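PDB 3RWX: hypothetical bacterial outer membrane protein from Bacteroides fragilis, which is of unknown function, a putative outer-membrane lipoprotein whose chain carries two calycin-like beta-barrel domains. Local coordinates for residues A[19-24]-A[121-126]; A[192-197]-A[213-218]. All coordinates share one frame; numbering follows the deposited sequence.

Contacts 1 and 2 each lie in one of the protein's two calycin-like beta-barrel ranges, on opposite sides of the chain's centre. Their own centres are 31 Å apart, the nearest atoms about 20 Å, and the two do not touch. In contact 1, residues 19-24 and 121-126 are neighbouring antiparallel strands that bring together parts of the first domain that are 97 residues apart in sequence, through direct backbone hydrogen bonds. In contact 2, residues 192-197 and 213-218 belong to different sheets and meet through apolar side chains, with water between polar backbone atoms at both ends. Glycerol, probably from the crystallisation liquor, lies about 4 Å from the side chain of Val-196 in contact 2.

Contact 1: A[19-24]-A[121-126]; sequences EGYSIG and EFIQGT
Tyr-21 and Ile-123 form a hydrogen-bonded pair in an antiparallel sheet, where strand 20-25 pairs with strand 118-124, the first and last strands of the N-terminal calycin-like barrel domain. The tight part is here. With CG set between the backbone N and the carbonyl carbon (chi1 67°), the Tyr-21 ring has Ile-123 CB over one face, 4.0 Å from the ring centre in a CH-pi contact. Ile-123 CD1 closes to 3.6 Å from Tyr-21 CE2, and its other branch, CG2, reaches the hydroxyl OH, while the carbonyl O of Gly-125 sits at the ring edge. Beneath the ring, Tyr-21 N donates to Ile-123 O and Ile-123 N to Tyr-21 O, the latter bond almost straight at 178°. Ile-23 and Glu-121, two residues further on, repeat the reciprocal pair of backbone hydrogen bonds, beyond the non-hydrogen-bonded pair Ser-22/Phe-122. Where Gly-20 faces Gln-124 the strands come closest, CA to CA 4.1 Å; a CB on Gly-20 would clash with Ile-123 O, so the lack of a side chain permits this approach. On the face carrying Ser-22, the Phe-122 ring approaches the backbone of Glu-19 and Gly-20 obliquely, its CE1 3.5 Å from Gly-20 N. Ser-22 OG is held by the hydroxyls of Tyr-54 and Ser-38. The contact loosens toward solvent at Glu-19 and Thr-126, whose side chains turn from the opposite segment. Even there the backbone keeps one grip: Gly-125 N donates to Glu-19 O at 2.9 Å, in the carbonyl plane on a lone pair.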
loop_
_atom_site.group_PDB
_atom_site.type_symbol
_atom_site.label_atom_id
_atom_site.label_comp_id
_atom_site.label_asym_id
_atom_site.label_seq_id
_atom_site.Cartn_x
_atom_site.Cartn_y
_atom_site.Cartn_z
ATOM N N GLU A 19 15.611 -6.066 11.971
ATOM C CA GLU A 19 15.436 -5.482 10.637
ATOM C C GLU A 19 14.031 -5.655 10.133
ATOM O O GLU A 19 13.405 -6.709 10.332
ATOM C CB GLU A 19 16.409 -6.124 9.665
ATOM C CG GLU A 19 17.829 -5.662 9.898
ATOM C CD GLU A 19 18.845 -6.366 9.019
ATOM O OE1 GLU A 19 19.180 -7.548 9.294
ATOM O OE2 GLU A 19 19.304 -5.723 8.068
ATOM N N GLY A 20 13.521 -4.621 9.472
ATOM C CA GLY A 20 12.234 -4.751 8.840
ATOM C C GLY A 20 11.839 -3.506 8.101
ATOM O O GLY A 20 12.665 -2.884 7.412
ATOM N N TYR A 21 10.566 -3.145 8.234
ATOM C CA TYR A 21 10.039 -2.008 7.510
ATOM C C TYR A 21 9.100 -1.190 8.401
ATOM O O TYR A 21 8.707 -1.625 9.480
ATOM C CB TYR A 21 9.361 -2.471 6.222
ATOM C CG TYR A 21 8.118 -3.274 6.417
ATOM C CD1 TYR A 21 8.171 -4.636 6.524
ATOM C CD2 TYR A 21 6.876 -2.671 6.471
ATOM C CE1 TYR A 21 6.997 -5.404 6.694
ATOM C CE2 TYR A 21 5.712 -3.429 6.652
ATOM C CZ TYR A 21 5.790 -4.793 6.760
ATOM O OH TYR A 21 4.656 -5.570 6.913
ATOM N N SER A 22 8.796 0.017 7.955
ATOM C CA SER A 22 8.069 0.951 8.764
ATOM C C SER A 22 6.879 1.504 7.999
ATOM O O SER A 22 6.999 1.896 6.841
ATOM C CB SER A 22 9.005 2.061 9.233
ATOM O OG SER A 22 10.007 1.537 10.093
ATOM N N ILE A 23 5.733 1.509 8.668
ATOM C CA ILE A 23 4.467 1.916 8.110
ATOM C C ILE A 23 3.904 3.077 8.918
ATOM O O ILE A 23 3.892 3.033 10.140
ATOM C CB ILE A 23 3.462 0.748 8.165
ATOM C CG1 ILE A 23 3.950 -0.391 7.267
ATOM C CG2 ILE A 23 2.093 1.183 7.700
ATOM C CD1 ILE A 23 4.230 0.019 5.859
ATOM N N GLY A 24 3.417 4.100 8.219
ATOM C CA GLY A 24 2.914 5.318 8.849
ATOM C C GLY A 24 1.423 5.558 8.680
ATOM O O GLY A 24 0.846 5.240 7.646
ATOM N N GLU A 121 4.821 2.425 12.851
ATOM C CA GLU A 121 5.045 1.068 13.328
ATOM C C GLU A 121 6.245 0.379 12.631
ATOM O O GLU A 121 6.379 0.403 11.396
ATOM C CB GLU A 121 3.800 0.241 13.082
ATOM C CG GLU A 121 3.818 -1.129 13.740
ATOM C CD GLU A 121 2.525 -1.936 13.552
ATOM O OE1 GLU A 121 1.536 -1.437 12.956
ATOM O OE2 GLU A 121 2.502 -3.092 14.013
ATOM N N PHE A 122 7.106 -0.241 13.433
ATOM C CA PHE A 122 8.160 -1.095 12.925
ATOM C C PHE A 122 7.608 -2.480 12.880
ATOM O O PHE A 122 7.076 -2.931 13.873
ATOM C CB PHE A 122 9.368 -1.058 13.852
ATOM C CG PHE A 122 10.417 -2.065 13.516
ATOM C CD1 PHE A 122 11.348 -1.809 12.541
ATOM C CD2 PHE A 122 10.455 -3.273 14.158
ATOM C CE1 PHE A 122 12.294 -2.746 12.190
ATOM C CE2 PHE A 122 11.419 -4.211 13.826
ATOM C CZ PHE A 122 12.335 -3.945 12.838
ATOM N N ILE A 123 7.700 -3.124 11.717
ATOM C CA ILE A 123 7.332 -4.518 11.528
ATOM C C ILE A 123 8.556 -5.280 11.040
ATOM O O ILE A 123 9.154 -4.915 10.050
ATOM C CB ILE A 123 6.232 -4.671 10.493
ATOM C CG1 ILE A 123 4.978 -3.905 10.965
ATOM C CG2 ILE A 123 5.907 -6.178 10.245
ATOM C CD1 ILE A 123 3.990 -3.547 9.849
ATOM N N GLN A 124 8.905 -6.346 11.734
ATOM C CA GLN A 124 10.119 -7.053 11.466
ATOM C C GLN A 124 9.930 -7.902 10.211
ATOM O O GLN A 124 8.849 -8.444 9.981
ATOM C CB GLN A 124 10.469 -7.929 12.678
ATOM C CG GLN A 124 11.809 -8.610 12.543
ATOM C CD GLN A 124 12.405 -9.125 13.875
ATOM O OE1 GLN A 124 12.105 -8.607 14.952
ATOM N NE2 GLN A 124 13.259 -10.151 13.780
ATOM N N GLY A 125 10.977 -8.007 9.396
ATOM C CA GLY A 125 10.937 -8.839 8.208
ATOM C C GLY A 125 10.870 -8.076 6.907
ATOM O O GLY A 125 11.101 -6.879 6.858
ATOM N N THR A 126 10.540 -8.779 5.835
ATOM C CA THR A 126 10.585 -8.190 4.517
ATOM C C THR A 126 9.225 -7.515 4.176
ATOM O O THR A 126 8.179 -8.000 4.549
ATOM C CB THR A 126 11.059 -9.276 3.507
ATOM O OG1 THR A 126 10.451 -10.531 3.838
ATOM C CG2 THR A 126 12.582 -9.486 3.621
#

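Contact 2: A[192-197]-A[213-218]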
loop_
_atom_site.group_PDB
_atom_site.type_symbol
_atom_site.label_atom_id
_atom_site.label_comp_id
_atom_site.label_asym_id
_atom_site.label_seq_id
_atom_site.Cartn_x
_atom_site.Cartn_y
_atom_site.Cartn_z
ATOM N N GLY A 192 -20.703 1.195 -14.936
ATOM C CA GLY A 192 -20.340 1.951 -13.735
ATOM C C GLY A 192 -18.940 1.622 -13.266
ATOM O O GLY A 192 -18.177 0.992 -13.993
ATOM N N ASP A 193 -18.601 2.092 -12.066
ATOM C CA ASP A 193 -17.383 1.713 -11.378
ATOM C C ASP A 193 -17.500 0.298 -10.852
ATOM O O ASP A 193 -18.595 -0.116 -10.470
ATOM C CB ASP A 193 -17.181 2.615 -10.160
ATOM C CG ASP A 193 -16.928 4.071 -10.524
ATOM O OD1 ASP A 193 -16.626 4.358 -11.705
ATOM O OD2 ASP A 193 -17.018 4.924 -9.604
ATOM N N PHE A 194 -16.388 -0.443 -10.787
ATOM C CA PHE A 194 -16.385 -1.706 -10.038
ATOM C C PHE A 194 -15.082 -2.001 -9.322
ATOM O O PHE A 194 -14.056 -1.387 -9.595
ATOM C CB PHE A 194 -16.849 -2.901 -10.887
ATOM C CG PHE A 194 -15.987 -3.191 -12.079
ATOM C CD1 PHE A 194 -14.832 -3.949 -11.955
ATOM C CD2 PHE A 194 -16.337 -2.722 -13.332
ATOM C CE1 PHE A 194 -14.034 -4.217 -13.073
ATOM C CE2 PHE A 194 -15.552 -3.002 -14.445
ATOM C CZ PHE A 194 -14.398 -3.746 -14.314
ATOM N N THR A 195 -15.166 -2.924 -8.376
ATOM C CA THR A 195 -14.078 -3.292 -7.502
ATOM C C THR A 195 -13.873 -4.791 -7.620
ATOM O O THR A 195 -14.837 -5.564 -7.527
ATOM C CB THR A 195 -14.423 -2.919 -6.060
ATOM O OG1 THR A 195 -14.570 -1.499 -5.988
ATOM C CG2 THR A 195 -13.337 -3.353 -5.093
ATOM N N VAL A 196 -12.624 -5.194 -7.851
ATOM C CA VAL A 196 -12.262 -6.595 -7.971
ATOM C C VAL A 196 -11.445 -6.939 -6.757
ATOM O O VAL A 196 -10.384 -6.377 -6.570
ATOM C CB VAL A 196 -11.420 -6.840 -9.223
ATOM C CG1 VAL A 196 -11.110 -8.328 -9.370
ATOM C CG2 VAL A 196 -12.166 -6.286 -10.473
ATOM N N THR A 197 -11.951 -7.826 -5.909
ATOM C CA THR A 197 -11.223 -8.211 -4.716
ATOM C C THR A 197 -10.339 -9.395 -5.095
ATOM O O THR A 197 -10.496 -9.985 -6.181
ATOM C CB THR A 197 -12.173 -8.657 -3.593
ATOM O OG1 THR A 197 -12.947 -9.742 -4.079
ATOM C CG2 THR A 197 -13.121 -7.574 -3.191
ATOM N N GLY A 213 -6.420 -11.528 -11.660
ATOM C CA GLY A 213 -7.507 -12.219 -10.990
ATOM C C GLY A 213 -8.766 -12.320 -11.797
ATOM O O GLY A 213 -8.950 -11.618 -12.793
ATOM N N SER A 214 -9.634 -13.203 -11.352
ATOM C CA SER A 214 -10.934 -13.338 -11.945
ATOM C C SER A 214 -11.826 -12.227 -11.390
ATOM O O SER A 214 -11.591 -11.720 -10.292
ATOM C CB SER A 214 -11.494 -14.707 -11.632
ATOM O OG SER A 214 -11.782 -14.742 -10.259
ATOM N N ILE A 215 -12.808 -11.823 -12.182
ATOM C CA ILE A 215 -13.747 -10.775 -11.816
ATOM C C ILE A 215 -15.134 -11.377 -11.691
ATOM O O ILE A 215 -15.631 -12.013 -12.609
ATOM C CB ILE A 215 -13.843 -9.672 -12.895
ATOM C CG1 ILE A 215 -12.478 -9.006 -13.107
ATOM C CG2 ILE A 215 -14.911 -8.640 -12.494
ATOM C CD1 ILE A 215 -12.419 -8.139 -14.301
ATOM N N ASN A 216 -15.769 -11.148 -10.557
ATOM C CA ASN A 216 -17.080 -11.718 -10.305
ATOM C C ASN A 216 -17.765 -10.860 -9.273
ATOM O O ASN A 216 -17.653 -11.108 -8.085
ATOM C CB ASN A 216 -16.913 -13.152 -9.818
ATOM C CG ASN A 216 -18.030 -14.037 -10.272
ATOM O OD1 ASN A 216 -19.168 -13.920 -9.794
ATOM N ND2 ASN A 216 -17.723 -14.937 -11.216
ATOM N N THR A 217 -18.432 -9.817 -9.748
ATOM C CA THR A 217 -18.949 -8.771 -8.888
ATOM C C THR A 217 -20.110 -8.082 -9.599
ATOM O O THR A 217 -20.714 -8.655 -10.522
ATOM C CB THR A 217 -17.827 -7.769 -8.513
ATOM O OG1 THR A 217 -18.293 -6.860 -7.515
ATOM C CG2 THR A 217 -17.329 -6.978 -9.730
ATOM N N THR A 218 -20.450 -6.882 -9.142
ATOM C CA THR A 218 -21.488 -6.063 -9.767
ATOM C C THR A 218 -20.970 -4.622 -9.788
ATOM O O THR A 218 -20.222 -4.235 -8.901
ATOM C CB THR A 218 -22.825 -6.130 -8.964
ATOM O OG1 THR A 218 -22.578 -5.771 -7.606
ATOM C CG2 THR A 218 -23.443 -7.540 -8.976
HETATM O O HOH W 1 -17.791 -3.996 -7.674
HETATM O O HOH W 2 -9.920 -11.700 -8.220
#
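The Phe-194 ring meets Ile-215 CD1 obliquely, 4.4 Å from its CE1, and has CG2 of Val-196, from its own segment, in plane at its edge. This is apolar packing between two sheets of the C-terminal calycin-like barrel domain: strand 195-196 pairs with 172-173, whereas 212-218 is an outermost strand of the six-stranded sheet. Leu-174 and Leu-177 also touch the Phe-194 side chain. No direct hydrogen bond joins the two segments. Val-196 and Ile-215 cross at about a right angle, with Val-196 CG2 3.8 Å from Ile-215 CG1. The other valine branch, CG1, is anti to the backbone N (chi1 -177°) and lies 3.5 Å from the carbonyl O of Ser-214. Leu-229 of the neighbouring strand 224-234 touches both Val-196 and Ile-215, continuing the apolar layer. Further along, Thr-217 turns its CB toward the partner segment and brings CG2 to 3.6 Å from Thr-195 O. Thr-195 OG1 is taken up by Thr-173 OG1, which ties it to its own two-stranded sheet. Water takes over the polar link at both ends of the contact. One molecule donates to Thr-218 O and also hydrogen-bonds Thr-217 OG1; it accepts from Thr-195 N at 2.9 Å. Another lies within hydrogen-bonding distance of the carbonyls of Thr-197 and Ser-214, though it has more acceptors in reach than protons to give; it stands 2.7 Å from Ser-214 O.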